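PDB 4V2X: endo-beta-1,4-glucanase (cellulase B) from Bacillus halodurans, which hydrolyses beta-glucans such as xyloglucan and mixed-linkage beta-1,3-1,4-glucan, with a catalytic module joined to an Ig-like and a carbohydrate-binding module. Local coordinates for residues D57-M65 and A310-G318; D216-R227 and T258-L267. All coordinates share one frame; numbering follows the deposited sequence.

Overall arrangement
The catalytic module is an eight-stranded parallel beta/alpha barrel, and the two contacts illustrate how chemistry changes with place in such a fold. Interaction 1 sets the short helix 58-64 against the start of strand 315-320; it is buried, apolar and without a hydrogen bond across it. Interaction 2 joins two helices of the outer layer, 209-227 and 249-262, and the loop after the second. It is buried too, but adds salt bridges to its hydrophobic centre and ends at a calcium ion shared with the second subunit. Their centres lie about 16 Å apart, and they meet directly where I58 CG2 packs on P265 O (3.4 Å) and P314 on L267.

Interaction 1 of 2, residues D57-M65 and A310-G318; sequences DIQSYVRDM and ARGIPVVLG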
loop_
_atom_site.group_PDB
_atom_site.type_symbol
_atom_site.label_atom_id
_atom_site.label_comp_id
_atom_site.label_asym_id
_atom_site.label_seq_id
_atom_site.Cartn_x
_atom_site.Cartn_y
_atom_site.Cartn_z
ATOM N N ASP A 57 -24.475 -11.567 -10.762
ATOM C CA ASP A 57 -23.722 -12.558 -9.991
ATOM C C ASP A 57 -22.356 -12.717 -10.671
ATOM O O ASP A 57 -22.249 -13.368 -11.711
ATOM C CB ASP A 57 -24.485 -13.883 -9.971
ATOM C CG ASP A 57 -23.822 -14.943 -9.105
ATOM O OD1 ASP A 57 -22.584 -15.090 -9.143
ATOM O OD2 ASP A 57 -24.558 -15.672 -8.402
ATOM N N ILE A 58 -21.328 -12.100 -10.095
ATOM C CA ILE A 58 -20.030 -11.997 -10.769
ATOM C C ILE A 58 -19.357 -13.364 -10.959
ATOM O O ILE A 58 -18.677 -13.585 -11.965
ATOM C CB ILE A 58 -19.084 -10.996 -10.057
ATOM C CG1 ILE A 58 -17.924 -10.583 -10.975
ATOM C CG2 ILE A 58 -18.546 -11.567 -8.752
ATOM C CD1 ILE A 58 -18.335 -9.814 -12.215
ATOM N N GLN A 59 -19.558 -14.278 -10.014
ATOM C CA GLN A 59 -19.000 -15.632 -10.136
ATOM C C GLN A 59 -19.621 -16.398 -11.310
ATOM O O GLN A 59 -18.902 -16.996 -12.110
ATOM C CB GLN A 59 -19.175 -16.411 -8.833
ATOM C CG GLN A 59 -18.301 -15.906 -7.694
ATOM C CD GLN A 59 -18.620 -16.581 -6.371
ATOM O OE1 GLN A 59 -19.775 -16.602 -5.934
ATOM N NE2 GLN A 59 -17.602 -17.139 -5.729
ATOM N N SER A 60 -20.949 -16.365 -11.417
ATOM C CA SER A 60 -21.656 -16.989 -12.547
ATOM C C SER A 60 -21.243 -16.384 -13.884
ATOM O O SER A 60 -21.078 -17.092 -14.879
ATOM C CB SER A 60 -23.172 -16.836 -12.385
ATOM O OG SER A 60 -23.608 -17.438 -11.182
ATOM N N TYR A 61 -21.088 -15.067 -13.897
ATOM C CA TYR A 61 -20.667 -14.328 -15.082
ATOM C C TYR A 61 -19.334 -14.875 -15.591
ATOM O O TYR A 61 -19.209 -15.249 -16.751
ATOM C CB TYR A 61 -20.544 -12.852 -14.709
ATOM C CG TYR A 61 -20.137 -11.893 -15.805
ATOM C CD1 TYR A 61 -18.799 -11.729 -16.153
ATOM C CD2 TYR A 61 -21.081 -11.094 -16.447
ATOM C CE1 TYR A 61 -18.422 -10.834 -17.135
ATOM C CE2 TYR A 61 -20.710 -10.190 -17.424
ATOM C CZ TYR A 61 -19.374 -10.064 -17.766
ATOM O OH TYR A 61 -18.991 -9.151 -18.723
ATOM N N VAL A 62 -18.353 -14.952 -14.700
ATOM C CA VAL A 62 -17.025 -15.442 -15.078
ATOM C C VAL A 62 -17.080 -16.914 -15.508
ATOM O O VAL A 62 -16.472 -17.288 -16.506
ATOM C CB VAL A 62 -15.990 -15.188 -13.959
ATOM C CG1 VAL A 62 -14.682 -15.917 -14.241
ATOM C CG2 VAL A 62 -15.739 -13.691 -13.830
ATOM N N ARG A 63 -17.834 -17.740 -14.786
ATOM C CA ARG A 63 -18.009 -19.146 -15.183
ATOM C C ARG A 63 -18.576 -19.280 -16.588
ATOM O O ARG A 63 -18.163 -20.151 -17.354
ATOM C CB ARG A 63 -18.916 -19.880 -14.202
ATOM C CG ARG A 63 -18.222 -20.212 -12.901
ATOM C CD ARG A 63 -19.207 -20.670 -11.847
ATOM N NE ARG A 63 -18.612 -20.592 -10.520
ATOM C CZ ARG A 63 -19.281 -20.359 -9.395
ATOM N NH1 ARG A 63 -20.599 -20.167 -9.402
ATOM N NH2 ARG A 63 -18.619 -20.311 -8.247
ATOM N N ASP A 64 -19.509 -18.395 -16.928
ATOM C CA ASP A 64 -20.184 -18.437 -18.223
ATOM C C ASP A 64 -19.257 -18.027 -19.375
ATOM O O ASP A 64 -19.540 -18.315 -20.540
ATOM C CB ASP A 64 -21.423 -17.531 -18.188
ATOM C CG ASP A 64 -22.508 -17.969 -19.155
ATOM O OD1 ASP A 64 -22.708 -19.194 -19.322
ATOM O OD2 ASP A 64 -23.183 -17.085 -19.727
ATOM N N MET A 65 -18.145 -17.366 -19.053
ATOM C CA MET A 65 -17.132 -17.020 -20.059
ATOM C C MET A 65 -16.304 -18.213 -20.555
ATOM O O MET A 65 -15.659 -18.115 -21.599
ATOM C CB MET A 65 -16.155 -15.980 -19.506
ATOM C CG MET A 65 -16.748 -14.629 -19.166
ATOM S SD MET A 65 -15.577 -13.596 -18.259
ATOM C CE MET A 65 -14.269 -13.424 -19.469
ATOM N N ALA A 310 -11.505 -18.522 -3.644
ATOM C CA ALA A 310 -12.100 -19.039 -2.412
ATOM C C ALA A 310 -12.735 -17.934 -1.560
ATOM O O ALA A 310 -13.569 -18.223 -0.695
ATOM C CB ALA A 310 -11.057 -19.789 -1.601
ATOM N N ARG A 311 -12.336 -16.684 -1.785
ATOM C CA ARG A 311 -12.909 -15.533 -1.065
ATOM C C ARG A 311 -14.004 -14.827 -1.866
ATOM O O ARG A 311 -14.445 -13.736 -1.490
ATOM C CB ARG A 311 -11.821 -14.511 -0.737
ATOM C CG ARG A 311 -10.726 -15.009 0.178
ATOM C CD ARG A 311 -9.684 -13.917 0.381
ATOM N NE ARG A 311 -8.528 -14.400 1.128
ATOM C CZ ARG A 311 -7.306 -13.864 1.099
ATOM N NH1 ARG A 311 -7.026 -12.806 0.336
ATOM N NH2 ARG A 311 -6.340 -14.410 1.839
ATOM N N GLY A 312 -14.431 -15.429 -2.970
ATOM C CA GLY A 312 -15.535 -14.901 -3.757
ATOM C C GLY A 312 -15.157 -13.925 -4.852
ATOM O O GLY A 312 -16.036 -13.346 -5.483
ATOM N N ILE A 313 -13.864 -13.736 -5.096
ATOM C CA ILE A 313 -13.433 -12.887 -6.200
ATOM C C ILE A 313 -13.049 -13.804 -7.360
ATOM O O ILE A 313 -12.086 -14.550 -7.246
ATOM C CB ILE A 313 -12.224 -12.017 -5.819
ATOM C CG1 ILE A 313 -12.556 -11.131 -4.607
ATOM C CG2 ILE A 313 -11.797 -11.178 -7.011
ATOM C CD1 ILE A 313 -11.338 -10.578 -3.902
ATOM N N PRO A 314 -13.815 -13.770 -8.463
ATOM C CA PRO A 314 -13.491 -14.653 -9.584
ATOM C C PRO A 314 -12.218 -14.220 -10.305
ATOM O O PRO A 314 -11.809 -13.056 -10.223
ATOM C CB PRO A 314 -14.705 -14.529 -10.501
ATOM C CG PRO A 314 -15.272 -13.186 -10.204
ATOM C CD PRO A 314 -14.946 -12.874 -8.772
ATOM N N VAL A 315 -11.609 -15.178 -10.994
ATOM C CA VAL A 315 -10.348 -14.967 -11.690
ATOM C C VAL A 315 -10.477 -15.367 -13.148
ATOM O O VAL A 315 -10.967 -16.465 -13.458
ATOM C CB VAL A 315 -9.209 -15.791 -11.049
ATOM C CG1 VAL A 315 -7.915 -15.660 -11.851
ATOM C CG2 VAL A 315 -8.997 -15.345 -9.611
ATOM N N VAL A 316 -10.037 -14.466 -14.032
ATOM C CA VAL A 316 -9.859 -14.787 -15.434
ATOM C C VAL A 316 -8.360 -14.849 -15.708
ATOM O O VAL A 316 -7.625 -13.893 -15.446
ATOM C CB VAL A 316 -10.530 -13.760 -16.365
ATOM C CG1 VAL A 316 -10.125 -14.004 -17.815
ATOM C CG2 VAL A 316 -12.046 -13.832 -16.230
ATOM N N LEU A 317 -7.913 -16.001 -16.200
ATOM C CA LEU A 317 -6.570 -16.144 -16.725
ATOM C C LEU A 317 -6.637 -15.554 -18.130
ATOM O O LEU A 317 -7.036 -16.233 -19.077
ATOM C CB LEU A 317 -6.179 -17.625 -16.732
ATOM C CG LEU A 317 -4.789 -17.979 -17.240
ATOM C CD1 LEU A 317 -3.708 -17.341 -16.384
ATOM C CD2 LEU A 317 -4.626 -19.493 -17.256
ATOM N N GLY A 318 -6.303 -14.267 -18.248
ATOM C CA GLY A 318 -6.604 -13.487 -19.457
ATOM C C GLY A 318 -5.791 -13.868 -20.680
ATOM O O GLY A 318 -6.189 -13.570 -21.814
#
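Q59 lays its carboxamide beside the backbone of G312, NE2 coming to 3.6 Å from CA without a hydrogen bond. That glycine, with positive phi, is the C-prime residue of the Schellman motif that closes helix 291-309, its N bonded to V309 O and the N of I313 to F308 O. P314 is the centre of the contact. Its ring is met on two corners by the helix: CB touches V62 CG2 at 3.6 Å, while CG lies 3.8 Å from I58 CG1, I58 and P314 crossing at about a right angle. With CG1 of I58 anti to the backbone N (chi1 -163°), CG2 is also turned onto the proline, near CD. V315 directs its side chain to the other side, onto helix 291-309, and turns its carbonyl O to helix 58-64, 3.8 Å from V62 CG1. V316 faces back, and its CG2 is touched by V62 CG1 and by M65 CE, each at 3.9 Å; the bend at the end of the methionine (chi3 62°) brings that methyl over.

Polar groups at the border are held by other bonds: within the helix D57 OD1 accepts from S60 N (3.1 Å), a cap, and outward R63 pairs with D352 and V62 O accepts from T354 OG1. I58 and V62 also rest on I268 of the neighbouring strand 267-273, so the helix closes the barrel at the N-terminal ends of its strands. With no hydrogen bond across it, the contact depends on apolar packing round P314 and V316, while the bonds of R63 and V62 O run to strand 354-357 and the residues just before it.

Interaction 2 of 2, residues D216-R227 and T258-L267; sequences DDLNTVFFEIVR and TIDKLDDPNL. With CA (calcium ion), chain B.
K261 reaches across to D216 and T220: NZ donates to D216 OD2 at its syn lone pair (3.0 Å), in a salt bridge, and to T220 OG1 (2.7 Å). T258 OG1 takes the anti lone pair of the same carboxylate oxygen (2.8 Å). L262 covers one face of the F223 ring, CB 4.1 Å from its centroid in a CH-pi contact; R227 CG lies over the opposite face, toward the rim. R227 then grips D264 side-on, NE to OD1 (2.9 Å) and NH2 to OD2 (3.0 Å, 174°), both oxygens near the guanidinium plane but the carboxylate tilted 35° from it.

In the second shell, T220 OG1 donates to D216 O, N266 N closes an Asx turn on D264 OD2, and the carbonyls of N233 and R236 hold R227 NH1. With an alanine in place of D264, the guanidinium would probably lose its charge partner and the turn its acceptor.

D216 OD1 binds calcium at 2.3 Å, beside D217 OD1 and two waters; D216 and D217 of the second subunit complete the site. The helix segments, crossing at -32° with axes 10.6 Å apart, are neighbours in the outer layer of a beta/alpha barrel, joined at one end to a dimer-bridging metal site.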
loop_
_atom_site.group_PDB
_atom_site.type_symbol
_atom_site.label_atom_id
_atom_site.label_comp_id
_atom_site.label_asym_id
_atom_site.label_seq_id
_atom_site.Cartn_x
_atom_site.Cartn_y
_atom_site.Cartn_z
ATOM N N ASP A 216 -2.018 0.470 -7.990
ATOM C CA ASP A 216 -3.258 0.681 -7.245
ATOM C C ASP A 216 -3.976 1.937 -7.749
ATOM O O ASP A 216 -5.184 1.930 -7.937
ATOM C CB ASP A 216 -3.015 0.801 -5.747
ATOM C CG ASP A 216 -4.248 1.277 -5.003
ATOM O OD1 ASP A 216 -4.436 2.518 -4.901
ATOM O OD2 ASP A 216 -5.055 0.423 -4.556
ATOM N N ASP A 217 -3.225 3.015 -7.953
ATOM C CA ASP A 217 -3.811 4.263 -8.444
ATOM C C ASP A 217 -4.435 4.117 -9.836
ATOM O O ASP A 217 -5.518 4.639 -10.083
ATOM C CB ASP A 217 -2.774 5.383 -8.448
ATOM C CG ASP A 217 -2.393 5.843 -7.052
ATOM O OD1 ASP A 217 -3.007 5.391 -6.057
ATOM O OD2 ASP A 217 -1.481 6.682 -6.946
ATOM N N LEU A 218 -3.762 3.414 -10.745
ATOM C CA LEU A 218 -4.306 3.204 -12.090
ATOM C C LEU A 218 -5.588 2.390 -12.041
ATOM O O LEU A 218 -6.564 2.716 -12.701
ATOM C CB LEU A 218 -3.301 2.483 -12.993
ATOM C CG LEU A 218 -2.066 3.254 -13.431
ATOM C CD1 LEU A 218 -1.144 2.307 -14.173
ATOM C CD2 LEU A 218 -2.421 4.443 -14.313
ATOM N N ASN A 219 -5.573 1.321 -11.262
ATOM C CA ASN A 219 -6.759 0.495 -11.108
ATOM C C ASN A 219 -7.916 1.273 -10.485
ATOM O O ASN A 219 -9.075 1.079 -10.840
ATOM C CB ASN A 219 -6.447 -0.754 -10.276
ATOM C CG ASN A 219 -5.726 -1.832 -11.076
ATOM O OD1 ASN A 219 -5.863 -1.908 -12.294
ATOM N ND2 ASN A 219 -4.973 -2.686 -10.386
ATOM N N THR A 220 -7.579 2.155 -9.553
ATOM C CA THR A 220 -8.577 2.887 -8.778
ATOM C C THR A 220 -9.221 4.004 -9.589
ATOM O O THR A 220 -10.440 4.177 -9.559
ATOM C CB THR A 220 -7.926 3.454 -7.508
ATOM O OG1 THR A 220 -7.464 2.363 -6.714
ATOM C CG2 THR A 220 -8.911 4.298 -6.685
ATOM N N VAL A 221 -8.407 4.764 -10.313
ATOM C CA VAL A 221 -8.941 5.826 -11.152
ATOM C C VAL A 221 -9.799 5.256 -12.292
ATOM O O VAL A 221 -10.805 5.835 -12.676
ATOM C CB VAL A 221 -7.835 6.766 -11.679
ATOM C CG1 VAL A 221 -6.882 6.049 -12.621
ATOM C CG2 VAL A 221 -8.465 7.989 -12.342
ATOM N N PHE A 222 -9.387 4.110 -12.824
ATOM C CA PHE A 222 -10.164 3.397 -13.833
ATOM C C PHE A 222 -11.541 3.042 -13.272
ATOM O O PHE A 222 -12.566 3.329 -13.891
ATOM C CB PHE A 222 -9.351 2.168 -14.278
ATOM C CG PHE A 222 -10.147 1.065 -14.907
ATOM C CD1 PHE A 222 -10.530 1.132 -16.234
ATOM C CD2 PHE A 222 -10.440 -0.085 -14.186
ATOM C CE1 PHE A 222 -11.227 0.090 -16.826
ATOM C CE2 PHE A 222 -11.139 -1.126 -14.768
ATOM C CZ PHE A 222 -11.530 -1.039 -16.095
ATOM N N PHE A 223 -11.555 2.466 -12.077
ATOM C CA PHE A 223 -12.804 2.133 -11.391
ATOM C C PHE A 223 -13.697 3.369 -11.237
ATOM O O PHE A 223 -14.874 3.343 -11.615
ATOM C CB PHE A 223 -12.491 1.509 -10.032
ATOM C CG PHE A 223 -13.693 1.279 -9.167
ATOM C CD1 PHE A 223 -14.388 0.080 -9.229
ATOM C CD2 PHE A 223 -14.110 2.255 -8.266
ATOM C CE1 PHE A 223 -15.486 -0.138 -8.421
ATOM C CE2 PHE A 223 -15.212 2.038 -7.455
ATOM C CZ PHE A 223 -15.898 0.845 -7.533
ATOM N N GLU A 224 -13.120 4.441 -10.701
ATOM C CA GLU A 224 -13.865 5.687 -10.448
ATOM C C GLU A 224 -14.487 6.250 -11.728
ATOM O O GLU A 224 -15.662 6.615 -11.750
ATOM C CB GLU A 224 -12.953 6.738 -9.816
ATOM C CG GLU A 224 -12.662 6.517 -8.340
ATOM C CD GLU A 224 -11.714 7.561 -7.774
ATOM O OE1 GLU A 224 -10.515 7.550 -8.136
ATOM O OE2 GLU A 224 -12.166 8.406 -6.975
ATOM N N ILE A 225 -13.687 6.316 -12.786
ATOM C CA ILE A 225 -14.137 6.816 -14.079
ATOM C C ILE A 225 -15.277 5.977 -14.629
ATOM O O ILE A 225 -16.337 6.503 -14.955
ATOM C CB ILE A 225 -12.988 6.848 -15.110
ATOM C CG1 ILE A 225 -11.998 7.958 -14.753
ATOM C CG2 ILE A 225 -13.524 7.075 -16.518
ATOM C CD1 ILE A 225 -10.664 7.846 -15.450
ATOM N N VAL A 226 -15.067 4.670 -14.738
ATOM C CA VAL A 226 -16.087 3.817 -15.329
ATOM C C VAL A 226 -17.370 3.888 -14.497
ATOM O O VAL A 226 -18.447 4.111 -15.041
ATOM C CB VAL A 226 -15.617 2.352 -15.491
ATOM C CG1 VAL A 226 -16.747 1.469 -16.013
ATOM C CG2 VAL A 226 -14.433 2.279 -16.449
ATOM N N ARG A 227 -17.253 3.718 -13.185
ATOM C CA ARG A 227 -18.436 3.561 -12.339
ATOM C C ARG A 227 -19.360 4.778 -12.338
ATOM O O ARG A 227 -20.554 4.638 -12.069
ATOM C CB ARG A 227 -18.042 3.192 -10.908
ATOM C CG ARG A 227 -17.643 1.730 -10.760
ATOM C CD ARG A 227 -18.868 0.823 -10.734
ATOM N NE ARG A 227 -18.527 -0.598 -10.648
ATOM C CZ ARG A 227 -18.407 -1.428 -11.687
ATOM N NH1 ARG A 227 -18.582 -1.015 -12.935
ATOM N NH2 ARG A 227 -18.096 -2.696 -11.470
ATOM N N THR A 258 -6.433 -3.825 -3.305
ATOM C CA THR A 258 -7.099 -2.850 -4.164
ATOM C C THR A 258 -8.571 -3.209 -4.389
ATOM O O THR A 258 -9.458 -2.349 -4.300
ATOM C CB THR A 258 -6.364 -2.726 -5.514
ATOM O OG1 THR A 258 -5.030 -2.250 -5.284
ATOM C CG2 THR A 258 -7.089 -1.784 -6.462
ATOM N N ILE A 259 -8.835 -4.477 -4.685
ATOM C CA ILE A 259 -10.198 -4.936 -4.917
ATOM C C ILE A 259 -11.038 -4.778 -3.646
ATOM O O ILE A 259 -12.175 -4.328 -3.714
ATOM C CB ILE A 259 -10.228 -6.396 -5.428
ATOM C CG1 ILE A 259 -9.710 -6.448 -6.865
ATOM C CG2 ILE A 259 -11.640 -6.973 -5.367
ATOM C CD1 ILE A 259 -9.484 -7.847 -7.404
ATOM N N ASP A 260 -10.463 -5.142 -2.502
ATOM C CA ASP A 260 -11.156 -5.048 -1.207
ATOM C C ASP A 260 -11.559 -3.598 -0.912
ATOM O O ASP A 260 -12.688 -3.318 -0.494
ATOM C CB ASP A 260 -10.245 -5.589 -0.097
ATOM C CG ASP A 260 -10.955 -5.743 1.241
ATOM O OD1 ASP A 260 -12.144 -6.090 1.255
ATOM O OD2 ASP A 260 -10.301 -5.539 2.282
ATOM N N LYS A 261 -10.622 -2.687 -1.153
ATOM C CA LYS A 261 -10.814 -1.255 -0.951
ATOM C C LYS A 261 -11.984 -0.682 -1.747
ATOM O O LYS A 261 -12.746 0.154 -1.247
ATOM C CB LYS A 261 -9.527 -0.529 -1.361
ATOM C CG LYS A 261 -9.580 0.979 -1.259
ATOM C CD LYS A 261 -8.361 1.612 -1.909
ATOM C CE LYS A 261 -8.437 1.586 -3.428
ATOM N NZ LYS A 261 -7.312 2.356 -4.022
ATOM N N LEU A 262 -12.120 -1.121 -2.989
ATOM C CA LEU A 262 -13.087 -0.530 -3.905
ATOM C C LEU A 262 -14.525 -0.889 -3.552
ATOM O O LEU A 262 -15.445 -0.222 -4.018
ATOM C CB LEU A 262 -12.765 -0.916 -5.352
ATOM C CG LEU A 262 -11.429 -0.330 -5.836
ATOM C CD1 LEU A 262 -11.037 -0.911 -7.176
ATOM C CD2 LEU A 262 -11.467 1.191 -5.906
ATOM N N ASP A 263 -14.710 -1.934 -2.745
ATOM C CA ASP A 263 -16.000 -2.215 -2.108
ATOM C C ASP A 263 -17.109 -2.322 -3.152
ATOM O O ASP A 263 -18.149 -1.676 -3.048
ATOM C CB ASP A 263 -16.296 -1.118 -1.079
ATOM C CG ASP A 263 -17.433 -1.469 -0.136
ATOM O OD1 ASP A 263 -17.647 -2.659 0.159
ATOM O OD2 ASP A 263 -18.111 -0.538 0.315
ATOM N N ASP A 264 -16.859 -3.149 -4.162
ATOM C CA ASP A 264 -17.731 -3.292 -5.324
ATOM C C ASP A 264 -17.905 -4.775 -5.607
ATOM O O ASP A 264 -16.935 -5.525 -5.539
ATOM C CB ASP A 264 -17.091 -2.617 -6.537
ATOM C CG ASP A 264 -17.974 -2.652 -7.765
ATOM O OD1 ASP A 264 -18.779 -1.710 -7.943
ATOM O OD2 ASP A 264 -17.850 -3.600 -8.574
ATOM N N PRO A 265 -19.136 -5.205 -5.934
ATOM C CA PRO A 265 -19.407 -6.634 -6.115
ATOM C C PRO A 265 -19.074 -7.211 -7.501
ATOM O O PRO A 265 -19.190 -8.425 -7.693
ATOM C CB PRO A 265 -20.920 -6.716 -5.868
ATOM C CG PRO A 265 -21.439 -5.404 -6.357
ATOM C CD PRO A 265 -20.368 -4.395 -6.047
ATOM N N ASN A 266 -18.677 -6.366 -8.453
ATOM C CA ASN A 266 -18.525 -6.782 -9.846
ATOM C C ASN A 266 -17.097 -6.580 -10.343
ATOM O O ASN A 266 -16.869 -6.006 -11.407
ATOM C CB ASN A 266 -19.531 -6.032 -10.720
ATOM C CG ASN A 266 -20.973 -6.388 -10.377
ATOM O OD1 ASN A 266 -21.230 -7.359 -9.668
ATOM N ND2 ASN A 266 -21.913 -5.600 -10.870
ATOM N N LEU A 267 -16.142 -7.057 -9.548
ATOM C CA LEU A 267 -14.723 -6.963 -9.895
ATOM C C LEU A 267 -14.145 -8.359 -10.150
ATOM O O LEU A 267 -14.492 -9.338 -9.473
ATOM C CB LEU A 267 -13.945 -6.238 -8.797
ATOM C CG LEU A 267 -14.357 -4.779 -8.540
ATOM C CD1 LEU A 267 -13.540 -4.171 -7.403
ATOM C CD2 LEU A 267 -14.237 -3.944 -9.805
HETATM CA CA CA B . -3.809 4.584 -3.994
HETATM O O HOH W 1 -3.548 -2.747 -7.621
HETATM O O HOH W 2 -1.577 3.678 -4.086
HETATM O O HOH W 3 -4.223 3.300 -1.997
#